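Local coordinates for universal stress protein A-like protein (Arabidopsis thaliana, PDB 2GM3), which belongs to the universal stress protein family, binds AMP and assembles as a homohexamer, at the interface of chains A and B. Numbering follows the deposited sequence. Chains: chain A/B, unknown protein.

The interface of chains A and B. Residues chain A 6, 38, 46, 126-127, 159; chain B 33, 37-38, 159.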
loop_
_atom_site.group_PDB
_atom_site.type_symbol
_atom_site.label_atom_id
_atom_site.label_comp_id
_atom_site.label_asym_id
_atom_site.label_seq_id
_atom_site.Cartn_x
_atom_site.Cartn_y
_atom_site.Cartn_z
ATOM N N THR A 6 -3.861 0.696 -14.305
ATOM C CA THR A 6 -3.068 0.247 -13.189
ATOM C C THR A 6 -3.589 -1.090 -12.719
ATOM O O THR A 6 -4.787 -1.236 -12.433
ATOM C CB THR A 6 -3.075 1.287 -12.092
ATOM O OG1 THR A 6 -2.290 2.400 -12.524
ATOM C CG2 THR A 6 -2.486 0.732 -10.821
ATOM N N ILE A 38 -9.088 4.814 -4.189
ATOM C CA ILE A 38 -8.114 4.744 -5.296
ATOM C C ILE A 38 -8.754 4.692 -6.688
ATOM O O ILE A 38 -8.437 5.509 -7.538
ATOM C CB ILE A 38 -7.070 3.584 -5.109
ATOM C CG1 ILE A 38 -6.415 3.643 -3.716
ATOM C CG2 ILE A 38 -6.023 3.524 -6.268
ATOM C CD1 ILE A 38 -5.107 4.344 -3.665
ATOM N N PHE A 46 -8.059 1.536 -13.786
ATOM C CA PHE A 46 -7.609 0.447 -12.926
ATOM C C PHE A 46 -8.174 -0.903 -13.358
ATOM O O PHE A 46 -9.294 -0.983 -13.857
ATOM C CB PHE A 46 -7.996 0.738 -11.463
ATOM C CG PHE A 46 -7.322 1.956 -10.909
ATOM C CD1 PHE A 46 -7.872 3.221 -11.104
ATOM C CD2 PHE A 46 -6.118 1.844 -10.242
ATOM C CE1 PHE A 46 -7.235 4.343 -10.624
ATOM C CE2 PHE A 46 -5.472 2.948 -9.766
ATOM C CZ PHE A 46 -6.026 4.213 -9.941
ATOM N N ASP A 126 0.829 -3.661 -10.616
ATOM C CA ASP A 126 1.500 -2.445 -10.292
ATOM C C ASP A 126 1.607 -2.344 -8.774
ATOM O O ASP A 126 2.626 -1.898 -8.266
ATOM C CB ASP A 126 0.772 -1.272 -10.897
ATOM C CG ASP A 126 0.810 -1.294 -12.409
ATOM O OD1 ASP A 126 1.902 -1.182 -13.001
ATOM O OD2 ASP A 126 -0.266 -1.429 -13.015
ATOM N N PHE A 127 0.559 -2.765 -8.066
ATOM C CA PHE A 127 0.633 -2.936 -6.648
ATOM C C PHE A 127 -0.240 -4.028 -6.072
ATOM O O PHE A 127 -1.166 -4.510 -6.725
ATOM C CB PHE A 127 0.453 -1.613 -5.898
ATOM C CG PHE A 127 -0.924 -1.000 -5.966
ATOM C CD1 PHE A 127 -1.728 -0.986 -4.842
ATOM C CD2 PHE A 127 -1.366 -0.344 -7.114
ATOM C CE1 PHE A 127 -2.992 -0.365 -4.866
ATOM C CE2 PHE A 127 -2.597 0.260 -7.157
ATOM C CZ PHE A 127 -3.422 0.257 -6.033
HETATM N N MSE A 159 0.006 -2.036 -0.381
HETATM C CA MSE A 159 -0.896 -1.185 0.315
HETATM C C MSE A 159 -1.487 -2.080 1.379
HETATM O O MSE A 159 -2.114 -3.093 1.045
HETATM C CB MSE A 159 -2.010 -0.769 -0.646
HETATM C CG MSE A 159 -3.113 0.018 0.030
HETATM SE SE MSE A 159 -2.463 1.787 0.507
HETATM C CE MSE A 159 -2.772 2.564 -1.111
ATOM N N TRP B 33 6.257 6.587 -8.365
ATOM C CA TRP B 33 5.389 5.470 -8.643
ATOM C C TRP B 33 3.942 5.880 -8.360
ATOM O O TRP B 33 3.049 5.613 -9.167
ATOM C CB TRP B 33 5.780 4.217 -7.869
ATOM C CG TRP B 33 4.824 3.120 -8.158
ATOM C CD1 TRP B 33 4.915 2.186 -9.159
ATOM C CD2 TRP B 33 3.591 2.874 -7.480
ATOM N NE1 TRP B 33 3.828 1.355 -9.113
ATOM C CE2 TRP B 33 2.996 1.757 -8.096
ATOM C CE3 TRP B 33 2.958 3.463 -6.378
ATOM C CZ2 TRP B 33 1.781 1.215 -7.656
ATOM C CZ3 TRP B 33 1.737 2.934 -5.934
ATOM C CH2 TRP B 33 1.167 1.822 -6.580
ATOM N N LYS B 37 1.233 5.402 -11.176
ATOM C CA LYS B 37 0.315 4.291 -11.129
ATOM C C LYS B 37 -0.978 4.565 -10.351
ATOM O O LYS B 37 -2.001 3.951 -10.619
ATOM C CB LYS B 37 1.069 3.048 -10.707
ATOM C CG LYS B 37 2.271 2.800 -11.594
ATOM C CD LYS B 37 1.808 2.554 -13.023
ATOM C CE LYS B 37 2.861 1.815 -13.827
ATOM N NZ LYS B 37 2.374 1.587 -15.209
ATOM N N ILE B 38 -0.952 5.540 -9.453
ATOM C CA ILE B 38 -2.135 5.861 -8.659
ATOM C C ILE B 38 -2.824 7.117 -9.180
ATOM O O ILE B 38 -4.019 7.108 -9.461
ATOM C CB ILE B 38 -1.778 6.066 -7.153
ATOM C CG1 ILE B 38 -1.132 4.791 -6.555
ATOM C CG2 ILE B 38 -3.001 6.620 -6.351
ATOM C CD1 ILE B 38 -2.018 3.569 -6.552
HETATM N N MSE B 159 1.007 2.680 2.043
HETATM C CA MSE B 159 1.544 2.096 0.839
HETATM C C MSE B 159 3.068 2.105 0.982
HETATM O O MSE B 159 3.693 3.193 1.131
HETATM C CB MSE B 159 1.096 2.942 -0.340
HETATM C CG MSE B 159 1.784 2.648 -1.667
HETATM SE SE MSE B 159 0.945 1.158 -2.451
HETATM C CE MSE B 159 -0.267 2.100 -3.529
#
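A:Phe127 turns one ring face to chain B, and B:Trp33, B:Ile38 and B:Met159 close on it. This universal stress protein dimer interface is two-fold symmetric, and the twin of each contact recurs with the chains exchanged; it is probably one of the interfaces of the homohexamer. The tight part lies where strand 127-132 of A meets helix 25-39 of B. The indole presents its benzo edge, CH2 being 3.4 Å from CD2 of A:Phe127, with the ring planes at 83°. Alongside, B:Ile38 lowers its CD1 methyl to 3.4 Å from CE2 of A:Phe127, and CE of B:Met159 sits over the CD1 side of the same face, 4.0 Å from the ring centroid. A:Phe127 holds CG between its backbone N and carbonyl carbon (chi1 69°), which turns the ring toward the partner helix, while CG2 of A:Thr6 supports its edge in plane. At the two-fold axis the selenomethionines A:Met159 and B:Met159 form an antiparallel beta bridge; their side chains run transverse to each other, each kinked on its way out, and the methyls meet, CE to CE 3.5 Å. A:Ile38 and B:Ile38 touch more loosely, CG2 of A:Ile38 lying 4.0 Å from CD1 of B:Ile38.

Toward the rim the contact turns polar. The hydroxyl OG1 of A:Thr6 donates to the main-chain O of B:Lys37, near the end of helix 25-39, at 2.5 Å, in the carbonyl plane on a lone pair (C=O...OG1 126°). The B:Lys37 side chain runs past A:Asp126. Its NZ reaches OD1 of that carboxylate at 3.6 Å, a long salt bridge, and CE of the lysine passes the same A:Asp126 OD1 more closely than the ammonium does, at 3.3 Å.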